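Putative xanthine dehydrogenase YAGS fad-binding subunit (Escherichia coli, PDB 5G5G) probably oxidises aldehydes at a molybdenum centre as the large, molybdopterin-binding subunit of a periplasmic aldehyde oxidase. Local coordinates at residues A172-Q185 / H281-Q295. Sequence-based numbering, arbitrary orientation.
Sequences AAVKIDATYTTPDQ and HRPATLQHLRIGADQ
Asp-177 grips two residues of the neighbouring strand. His-288 NE2 donates to Asp-177 OD1 over 2.6 Å; the oxygen lies in the imidazole plane and is met on its syn side, though 35° out of the carboxylate plane. With CG anti to the backbone N (chi1 180°), the carboxylate also lies alongside Arg-290, whose NE forms a long salt bridge of 3.5 Å to Asp-177 OD2. A water linking Asp-177 OD2 to Arg-290 NH2 reinforces that pair, while Phe-169 makes a cation-pi contact with the arginine.

Nearer the molybdenum centre, Arg-282 NE donates in its guanidinium plane to Gln-185 OE1 at 2.8 Å. Glu-317 takes NH1 in a salt bridge and the Arg-350 carbonyl takes NH2, so NE, NH1 and NH2 of this buried residue each have a protein partner. Asp-184 OD1 receives Ala-284 N at 3.0 Å from above the carboxylate plane. At the last pair of the ladder, Thr-285 OG1 donates to Thr-182 OG1 (2.7 Å) and accepts from Gln-287 NE2; a water joins Thr-182 OG1 to the carbonyls of Pro-183 and Pro-283.

Paired backbone bonds repeat at every second residue from Val-174/Ala-293 to Thr-182/Thr-285, establishing antiparallel register. On the side of the sheet that carries Tyr-180, Leu-289 CD1 comes within 4.0 Å of Tyr-180 CE1, the side chains crossing at about a right angle, and Ile-176 CD1 lies 4.1 Å from Ile-291 CG1. Helix 354-372 packs on this side of the sheet, where Glu-367 takes the tyrosine hydroxyl.

Ala-173 and Val-174 both oppose Ala-293, a classic beta bulge at the start of edge strand 174-182. The whole is an antiparallel edge pair of a mixed sheet in the molybdopterin-binding domain, the Arg-282 side chain about 7 Å from the bound dioxothiomolybdenum ion.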
ATOM      1  N   ALA C 172     -37.606  -7.589 -22.635  1.00 19.77           N
ATOM      2  CA  ALA C 172     -37.183  -6.246 -22.276  1.00 19.18           C
ATOM      3  C   ALA C 172     -36.940  -5.359 -23.508  1.00 19.87           C
ATOM      4  O   ALA C 172     -36.430  -5.844 -24.505  1.00 19.54           O
ATOM      5  CB  ALA C 172     -35.928  -6.300 -21.432  1.00 18.46           C
ATOM      6  N   ALA C 173     -37.331  -4.087 -23.390  1.00 19.76           N
ATOM      7  CA  ALA C 173     -37.169  -3.096 -24.457  1.00 20.84           C
ATOM      8  C   ALA C 173     -35.736  -2.720 -24.680  1.00 20.75           C
ATOM      9  O   ALA C 173     -35.346  -2.420 -25.794  1.00 21.32           O
ATOM     10  CB  ALA C 173     -37.979  -1.826 -24.151  1.00 20.82           C
ATOM     11  N   VAL C 174     -34.933  -2.726 -23.633  1.00 19.96           N
ATOM     12  CA  VAL C 174     -33.548  -2.287 -23.767  1.00 19.93           C
ATOM     13  C   VAL C 174     -32.751  -3.149 -22.833  1.00 18.89           C
ATOM     14  O   VAL C 174     -33.224  -3.453 -21.730  1.00 18.32           O
ATOM     15  CB  VAL C 174     -33.396  -0.782 -23.450  1.00 20.64           C
ATOM     16  CG1 VAL C 174     -33.862  -0.428 -22.065  1.00 20.52           C
ATOM     17  CG2 VAL C 174     -31.963  -0.333 -23.556  1.00 20.69           C
ATOM     18  N   LYS C 175     -31.596  -3.621 -23.284  1.00 17.89           N
ATOM     19  CA  LYS C 175     -30.836  -4.503 -22.449  1.00 17.35           C
ATOM     20  C   LYS C 175     -29.360  -4.508 -22.742  1.00 17.09           C
ATOM     21  O   LYS C 175     -28.947  -4.100 -23.814  1.00 17.22           O
ATOM     22  CB  LYS C 175     -31.363  -5.923 -22.572  1.00 17.92           C
ATOM     23  CG  LYS C 175     -31.131  -6.560 -23.932  1.00 18.40           C
ATOM     24  CD  LYS C 175     -32.141  -7.622 -24.312  1.00 19.08           C
ATOM     25  CE  LYS C 175     -33.463  -6.993 -24.750  1.00 19.29           C
ATOM     26  NZ  LYS C 175     -34.561  -7.931 -25.093  1.00 19.85           N
ATOM     27  N   ILE C 176     -28.595  -4.971 -21.764  1.00 16.67           N
ATOM     28  CA  ILE C 176     -27.133  -5.168 -21.933  1.00 17.28           C
ATOM     29  C   ILE C 176     -26.744  -6.584 -21.539  1.00 17.43           C
ATOM     30  O   ILE C 176     -27.455  -7.222 -20.764  1.00 16.59           O
ATOM     31  CB  ILE C 176     -26.262  -4.132 -21.149  1.00 17.44           C
ATOM     32  CG1 ILE C 176     -26.463  -4.262 -19.649  1.00 17.58           C
ATOM     33  CG2 ILE C 176     -26.564  -2.706 -21.588  1.00 17.88           C
ATOM     34  CD1 ILE C 176     -25.467  -5.209 -18.980  1.00 18.06           C
ATOM     35  N   ASP C 177     -25.654  -7.067 -22.144  1.00 17.63           N
ATOM     36  CA  ASP C 177     -25.031  -8.368 -21.836  1.00 18.56           C
ATOM     37  C   ASP C 177     -23.535  -8.106 -21.937  1.00 17.78           C
ATOM     38  O   ASP C 177     -23.044  -7.852 -23.031  1.00 18.05           O
ATOM     39  CB  ASP C 177     -25.470  -9.448 -22.831  1.00 19.83           C
ATOM     40  CG  ASP C 177     -24.848 -10.817 -22.558  1.00 20.93           C
ATOM     41  OD1 ASP C 177     -23.726 -10.874 -22.094  1.00 21.99           O
ATOM     42  OD2 ASP C 177     -25.463 -11.865 -22.862  1.00 23.99           O
ATOM     43  N   ALA C 178     -22.838  -8.118 -20.810  1.00 17.04           N
ATOM     44  CA  ALA C 178     -21.452  -7.685 -20.779  1.00 16.97           C
ATOM     45  C   ALA C 178     -20.709  -8.483 -19.762  1.00 16.40           C
ATOM     46  O   ALA C 178     -21.325  -8.980 -18.814  1.00 16.21           O
ATOM     47  CB  ALA C 178     -21.319  -6.203 -20.438  1.00 16.78           C
ATOM     48  N   THR C 179     -19.401  -8.612 -19.982  1.00 16.51           N
ATOM     49  CA  THR C 179     -18.514  -9.365 -19.101  1.00 16.56           C
ATOM     50  C   THR C 179     -17.462  -8.416 -18.598  1.00 15.82           C
ATOM     51  O   THR C 179     -16.954  -7.595 -19.353  1.00 15.38           O
ATOM     52  CB  THR C 179     -17.891 -10.580 -19.855  1.00 17.97           C
ATOM     53  OG1 THR C 179     -18.957 -11.448 -20.285  1.00 19.11           O
ATOM     54  CG2 THR C 179     -16.898 -11.387 -19.026  1.00 18.93           C
ATOM     55  N   TYR C 180     -17.108  -8.584 -17.331  1.00 14.78           N
ATOM     56  CA  TYR C 180     -16.158  -7.720 -16.626  1.00 14.51           C
ATOM     57  C   TYR C 180     -15.173  -8.595 -15.829  1.00 14.45           C
ATOM     58  O   TYR C 180     -15.478  -9.703 -15.406  1.00 13.81           O
ATOM     59  CB  TYR C 180     -16.846  -6.748 -15.657  1.00 14.02           C
ATOM     60  CG  TYR C 180     -17.967  -5.969 -16.279  1.00 13.98           C
ATOM     61  CD1 TYR C 180     -19.247  -6.536 -16.420  1.00 14.61           C
ATOM     62  CD2 TYR C 180     -17.771  -4.689 -16.755  1.00 14.10           C
ATOM     63  CE1 TYR C 180     -20.253  -5.814 -17.022  1.00 15.18           C
ATOM     64  CE2 TYR C 180     -18.787  -3.971 -17.359  1.00 14.45           C
ATOM     65  CZ  TYR C 180     -20.031  -4.534 -17.477  1.00 14.89           C
ATOM     66  OH  TYR C 180     -21.038  -3.874 -18.148  1.00 15.54           O
ATOM     67  N   THR C 181     -13.960  -8.092 -15.696  1.00 14.22           N
ATOM     68  CA  THR C 181     -12.963  -8.749 -14.844  1.00 13.68           C
ATOM     69  C   THR C 181     -12.331  -7.779 -13.872  1.00 12.99           C
ATOM     70  O   THR C 181     -12.121  -6.593 -14.194  1.00 12.62           O
ATOM     71  CB  THR C 181     -11.849  -9.492 -15.626  1.00 14.35           C
ATOM     72  OG1 THR C 181     -11.067  -8.557 -16.386  1.00 15.10           O
ATOM     73  CG2 THR C 181     -12.437 -10.481 -16.571  1.00 15.34           C
ATOM     74  N   THR C 182     -11.987  -8.341 -12.722  1.00 12.11           N
ATOM     75  CA  THR C 182     -11.140  -7.689 -11.695  1.00 12.40           C
ATOM     76  C   THR C 182      -9.991  -8.630 -11.361  1.00 12.68           C
ATOM     77  O   THR C 182     -10.164  -9.838 -11.336  1.00 12.86           O
ATOM     78  CB  THR C 182     -11.881  -7.362 -10.440  1.00 12.46           C
ATOM     79  OG1 THR C 182     -12.337  -8.561  -9.786  1.00 13.51           O
ATOM     80  CG2 THR C 182     -13.094  -6.513 -10.761  1.00 12.52           C
ATOM     81  N   PRO C 183      -8.812  -8.062 -11.126  1.00 12.74           N
ATOM     82  CA  PRO C 183      -7.645  -8.867 -10.884  1.00 13.60           C
ATOM     83  C   PRO C 183      -7.522  -9.266  -9.414  1.00 12.85           C
ATOM     84  O   PRO C 183      -8.230  -8.728  -8.523  1.00 13.21           O
ATOM     85  CB  PRO C 183      -6.485  -7.877 -11.254  1.00 13.38           C
ATOM     86  CG  PRO C 183      -6.995  -6.572 -10.815  1.00 12.91           C
ATOM     87  CD  PRO C 183      -8.489  -6.627 -11.085  1.00 12.69           C
ATOM     88  N   ASP C 184      -6.576 -10.179  -9.147  1.00 12.80           N
ATOM     89  CA  ASP C 184      -6.171 -10.414  -7.797  1.00 12.31           C
ATOM     90  C   ASP C 184      -5.592  -9.117  -7.210  1.00 11.78           C
ATOM     91  O   ASP C 184      -4.878  -8.341  -7.901  1.00 11.64           O
ATOM     92  CB  ASP C 184      -5.141 -11.551  -7.754  1.00 12.82           C
ATOM     93  CG  ASP C 184      -5.683 -12.832  -8.332  1.00 13.24           C
ATOM     94  OD1 ASP C 184      -6.459 -13.480  -7.622  1.00 12.97           O
ATOM     95  OD2 ASP C 184      -5.295 -13.165  -9.497  1.00 13.89           O
ATOM     96  N   GLN C 185      -5.961  -8.816  -5.973  1.00 11.78           N
ATOM     97  CA  GLN C 185      -5.462  -7.611  -5.294  1.00 11.54           C
ATOM     98  C   GLN C 185      -4.841  -7.967  -3.955  1.00 11.47           C
ATOM     99  O   GLN C 185      -5.186  -8.989  -3.320  1.00 11.75           O
ATOM    100  CB  GLN C 185      -6.576  -6.529  -5.114  1.00 11.91           C
ATOM    101  CG  GLN C 185      -7.200  -6.114  -6.435  1.00 12.76           C
ATOM    102  CD  GLN C 185      -8.487  -5.293  -6.286  1.00 14.84           C
ATOM    103  OE1 GLN C 185      -9.145  -5.331  -5.260  1.00 14.25           O
ATOM    104  NE2 GLN C 185      -8.880  -4.600  -7.378  1.00 15.90           N
ATOM    105  N   HIS C 281      -4.906 -12.774  -0.671  1.00 11.77           N
ATOM    106  CA  HIS C 281      -5.212 -11.772  -1.645  1.00 11.48           C
ATOM    107  C   HIS C 281      -6.720 -11.750  -1.987  1.00 11.17           C
ATOM    108  O   HIS C 281      -7.346 -12.746  -1.848  1.00 11.50           O
ATOM    109  CB  HIS C 281      -4.502 -12.081  -2.990  1.00 11.89           C
ATOM    110  CG  HIS C 281      -4.847 -13.423  -3.560  1.00 12.53           C
ATOM    111  ND1 HIS C 281      -5.781 -13.595  -4.552  1.00 13.18           N
ATOM    112  CD2 HIS C 281      -4.403 -14.663  -3.249  1.00 12.22           C
ATOM    113  CE1 HIS C 281      -5.914 -14.876  -4.814  1.00 12.82           C
ATOM    114  NE2 HIS C 281      -5.086 -15.546  -4.040  1.00 14.19           N
ATOM    115  N   ARG C 282      -7.228 -10.615  -2.421  1.00 10.92           N
ATOM    116  CA  ARG C 282      -8.575 -10.635  -2.985  1.00 11.43           C
ATOM    117  C   ARG C 282      -8.540 -11.531  -4.247  1.00 12.17           C
ATOM    118  O   ARG C 282      -7.727 -11.299  -5.086  1.00 12.27           O
ATOM    119  CB  ARG C 282      -9.090  -9.261  -3.384  1.00 11.38           C
ATOM    120  CG  ARG C 282     -10.578  -9.323  -3.762  1.00 11.81           C
ATOM    121  CD  ARG C 282     -11.128  -8.060  -4.418  1.00 12.13           C
ATOM    122  NE  ARG C 282     -10.889  -6.840  -3.651  1.00 11.98           N
ATOM    123  CZ  ARG C 282     -11.601  -6.404  -2.592  1.00 11.42           C
ATOM    124  NH1 ARG C 282     -12.498  -7.165  -1.989  1.00 11.60           N
ATOM    125  NH2 ARG C 282     -11.272  -5.250  -2.018  1.00 11.50           N
ATOM    126  N   PRO C 283      -9.468 -12.496  -4.379  1.00 11.93           N
ATOM    127  CA  PRO C 283      -9.539 -13.249  -5.629  1.00 12.74           C
ATOM    128  C   PRO C 283      -9.935 -12.370  -6.789  1.00 12.35           C
ATOM    129  O   PRO C 283     -10.845 -11.537  -6.653  1.00 12.24           O
ATOM    130  CB  PRO C 283     -10.630 -14.287  -5.350  1.00 13.43           C
ATOM    131  CG  PRO C 283     -10.712 -14.366  -3.830  1.00 12.63           C
ATOM    132  CD  PRO C 283     -10.430 -12.999  -3.382  1.00 12.51           C
ATOM    133  N   ALA C 284      -9.278 -12.590  -7.918  1.00 12.41           N
ATOM    134  CA  ALA C 284      -9.721 -12.105  -9.194  1.00 12.83           C
ATOM    135  C   ALA C 284     -11.138 -12.595  -9.427  1.00 13.23           C
ATOM    136  O   ALA C 284     -11.547 -13.655  -8.872  1.00 13.61           O
ATOM    137  CB  ALA C 284      -8.834 -12.602 -10.328  1.00 13.58           C
ATOM    138  N   THR C 285     -11.893 -11.836 -10.215  1.00 13.12           N
ATOM    139  CA  THR C 285     -13.221 -12.254 -10.639  1.00 13.32           C
ATOM    140  C   THR C 285     -13.394 -12.156 -12.161  1.00 13.45           C
ATOM    141  O   THR C 285     -12.740 -11.396 -12.842  1.00 13.27           O
ATOM    142  CB  THR C 285     -14.396 -11.476  -9.952  1.00 13.40           C
ATOM    143  OG1 THR C 285     -14.431 -10.121 -10.446  1.00 13.76           O
ATOM    144  CG2 THR C 285     -14.232 -11.474  -8.415  1.00 13.73           C
ATOM    145  N   LEU C 286     -14.365 -12.907 -12.659  1.00 13.98           N
ATOM    146  CA  LEU C 286     -14.804 -12.850 -14.055  1.00 14.95           C
ATOM    147  C   LEU C 286     -16.345 -12.854 -13.939  1.00 14.38           C
ATOM    148  O   LEU C 286     -16.919 -13.815 -13.429  1.00 14.99           O
ATOM    149  CB  LEU C 286     -14.240 -14.034 -14.834  1.00 16.05           C
ATOM    150  CG  LEU C 286     -14.470 -14.111 -16.338  1.00 18.42           C
ATOM    151  CD1 LEU C 286     -13.509 -15.126 -16.943  1.00 20.03           C
ATOM    152  CD2 LEU C 286     -15.908 -14.470 -16.693  1.00 19.44           C
ATOM    153  N   GLN C 287     -16.981 -11.771 -14.328  1.00 13.95           N
ATOM    154  CA  GLN C 287     -18.395 -11.563 -14.025  1.00 13.79           C
ATOM    155  C   GLN C 287     -19.211 -11.347 -15.296  1.00 14.50           C
ATOM    156  O   GLN C 287     -18.786 -10.593 -16.183  1.00 14.65           O
ATOM    157  CB  GLN C 287     -18.572 -10.366 -13.128  1.00 13.46           C
ATOM    158  CG  GLN C 287     -17.786 -10.458 -11.814  1.00 13.20           C
ATOM    159  CD  GLN C 287     -18.007  -9.261 -10.947  1.00 12.88           C
ATOM    160  OE1 GLN C 287     -19.140  -8.890 -10.613  1.00 13.03           O
ATOM    161  NE2 GLN C 287     -16.936  -8.686 -10.516  1.00 12.79           N
ATOM    162  N   HIS C 288     -20.383 -11.951 -15.340  1.00 14.58           N
ATOM    163  CA  HIS C 288     -21.271 -11.836 -16.505  1.00 15.25           C
ATOM    164  C   HIS C 288     -22.590 -11.218 -16.038  1.00 14.82           C
ATOM    165  O   HIS C 288     -23.277 -11.801 -15.189  1.00 14.58           O
ATOM    166  CB  HIS C 288     -21.460 -13.218 -17.116  1.00 16.56           C
ATOM    167  CG  HIS C 288     -22.211 -13.205 -18.403  1.00 18.09           C
ATOM    168  ND1 HIS C 288     -22.893 -14.305 -18.872  1.00 20.08           N
ATOM    169  CD2 HIS C 288     -22.405 -12.225 -19.311  1.00 18.60           C
ATOM    170  CE1 HIS C 288     -23.461 -14.003 -20.035  1.00 20.55           C
ATOM    171  NE2 HIS C 288     -23.174 -12.744 -20.322  1.00 19.46           N
ATOM    172  N   LEU C 289     -22.937 -10.055 -16.600  0.50 14.70           N
ATOM    173  CA  LEU C 289     -24.119  -9.292 -16.215  0.50 14.50           C
ATOM    174  C   LEU C 289     -25.041  -9.133 -17.411  0.50 15.04           C
ATOM    175  O   LEU C 289     -24.604  -8.676 -18.482  0.50 14.77           O
ATOM    176  CB  LEU C 289     -23.707  -7.920 -15.701  0.50 14.34           C
ATOM    177  CG  LEU C 289     -23.352  -7.938 -14.222  0.50 13.83           C
ATOM    178  CD1 LEU C 289     -22.503  -6.733 -13.853  0.50 13.98           C
ATOM    179  CD2 LEU C 289     -24.602  -7.933 -13.370  0.50 14.04           C
ATOM    180  N   ARG C 290     -26.302  -9.515 -17.220  1.00 15.15           N
ATOM    181  CA  ARG C 290     -27.329  -9.365 -18.244  1.00 16.00           C
ATOM    182  C   ARG C 290     -28.479  -8.612 -17.557  1.00 15.68           C
ATOM    183  O   ARG C 290     -29.070  -9.125 -16.583  1.00 15.66           O
ATOM    184  CB  ARG C 290     -27.771 -10.710 -18.777  1.00 17.54           C
ATOM    185  CG  ARG C 290     -26.604 -11.536 -19.325  1.00 19.04           C
ATOM    186  CD  ARG C 290     -27.043 -12.968 -19.494  1.00 20.82           C
ATOM    187  NE  ARG C 290     -27.830 -13.083 -20.665  1.00 23.29           N
ATOM    188  CZ  ARG C 290     -28.675 -14.096 -20.946  1.00 26.40           C
ATOM    189  NH1 ARG C 290     -28.883 -15.116 -20.076  1.00 27.06           N
ATOM    190  NH2 ARG C 290     -29.322 -14.095 -22.111  1.00 26.67           N
ATOM    191  N   ILE C 291     -28.745  -7.391 -18.012  1.00 15.06           N
ATOM    192  CA  ILE C 291     -29.771  -6.542 -17.400  1.00 15.03           C
ATOM    193  C   ILE C 291     -30.680  -5.980 -18.471  1.00 15.63           C
ATOM    194  O   ILE C 291     -30.222  -5.438 -19.447  1.00 15.42           O
ATOM    195  CB  ILE C 291     -29.187  -5.378 -16.589  1.00 14.74           C
ATOM    196  CG1 ILE C 291     -27.960  -5.863 -15.777  1.00 14.78           C
ATOM    197  CG2 ILE C 291     -30.265  -4.785 -15.694  1.00 14.73           C
ATOM    198  CD1 ILE C 291     -27.272  -4.812 -14.932  1.00 14.93           C
ATOM    199  N   GLY C 292     -31.992  -6.095 -18.241  1.00 15.61           N
ATOM    200  CA  GLY C 292     -32.981  -5.537 -19.134  1.00 16.40           C
ATOM    201  C   GLY C 292     -33.959  -4.644 -18.436  1.00 16.40           C
ATOM    202  O   GLY C 292     -34.271  -4.868 -17.247  1.00 16.18           O
ATOM    203  N   ALA C 293     -34.441  -3.648 -19.177  1.00 16.89           N
ATOM    204  CA  ALA C 293     -35.428  -2.693 -18.682  1.00 17.22           C
ATOM    205  C   ALA C 293     -36.558  -2.516 -19.686  1.00 18.45           C
ATOM    206  O   ALA C 293     -36.426  -2.834 -20.868  1.00 18.69           O
ATOM    207  CB  ALA C 293     -34.763  -1.338 -18.439  1.00 16.63           C
ATOM    208  N   ASP C 294     -37.673  -2.003 -19.191  1.00 19.64           N
ATOM    209  CA  ASP C 294     -38.804  -1.721 -20.042  1.00 21.63           C
ATOM    210  C   ASP C 294     -38.633  -0.373 -20.758  1.00 23.13           C
ATOM    211  O   ASP C 294     -37.608   0.309 -20.563  1.00 22.10           O
ATOM    212  CB  ASP C 294     -40.129  -1.857 -19.267  1.00 22.41           C
ATOM    213  CG  ASP C 294     -40.391  -0.739 -18.256  1.00 22.76           C
ATOM    214  OD1 ASP C 294     -39.744   0.339 -18.244  1.00 22.60           O
ATOM    215  OD2 ASP C 294     -41.345  -0.963 -17.474  1.00 23.93           O
ATOM    216  N   GLN C 295     -39.662   0.002 -21.533  1.00 26.42           N
ATOM    217  CA  GLN C 295     -39.696   1.264 -22.273  1.00 29.65           C
ATOM    218  C   GLN C 295     -39.559   2.507 -21.384  1.00 30.70           C
ATOM    219  O   GLN C 295     -39.074   3.502 -21.847  1.00 32.53           O
ATOM    220  CB  GLN C 295     -40.989   1.352 -23.145  1.00 32.23           C
ATOM    221  CG  GLN C 295     -40.905   0.395 -24.336  1.00 35.82           C
ATOM    222  CD  GLN C 295     -42.187   0.247 -25.162  1.00 38.15           C
ATOM    223  OE1 GLN C 295     -43.263   0.785 -24.824  1.00 39.67           O
ATOM    224  NE2 GLN C 295     -42.073  -0.506 -26.265  1.00 39.77           N
TER
HETATM  225  O   HOH W   1     -27.854 -12.482 -23.789  1.00 23.55           O
HETATM  226  O   HOH W   2     -10.781  -8.988  -7.711  1.00 13.51           O
HETATM  227  O   HOH W   3     -10.025  -3.150  -3.820  1.00 12.74           O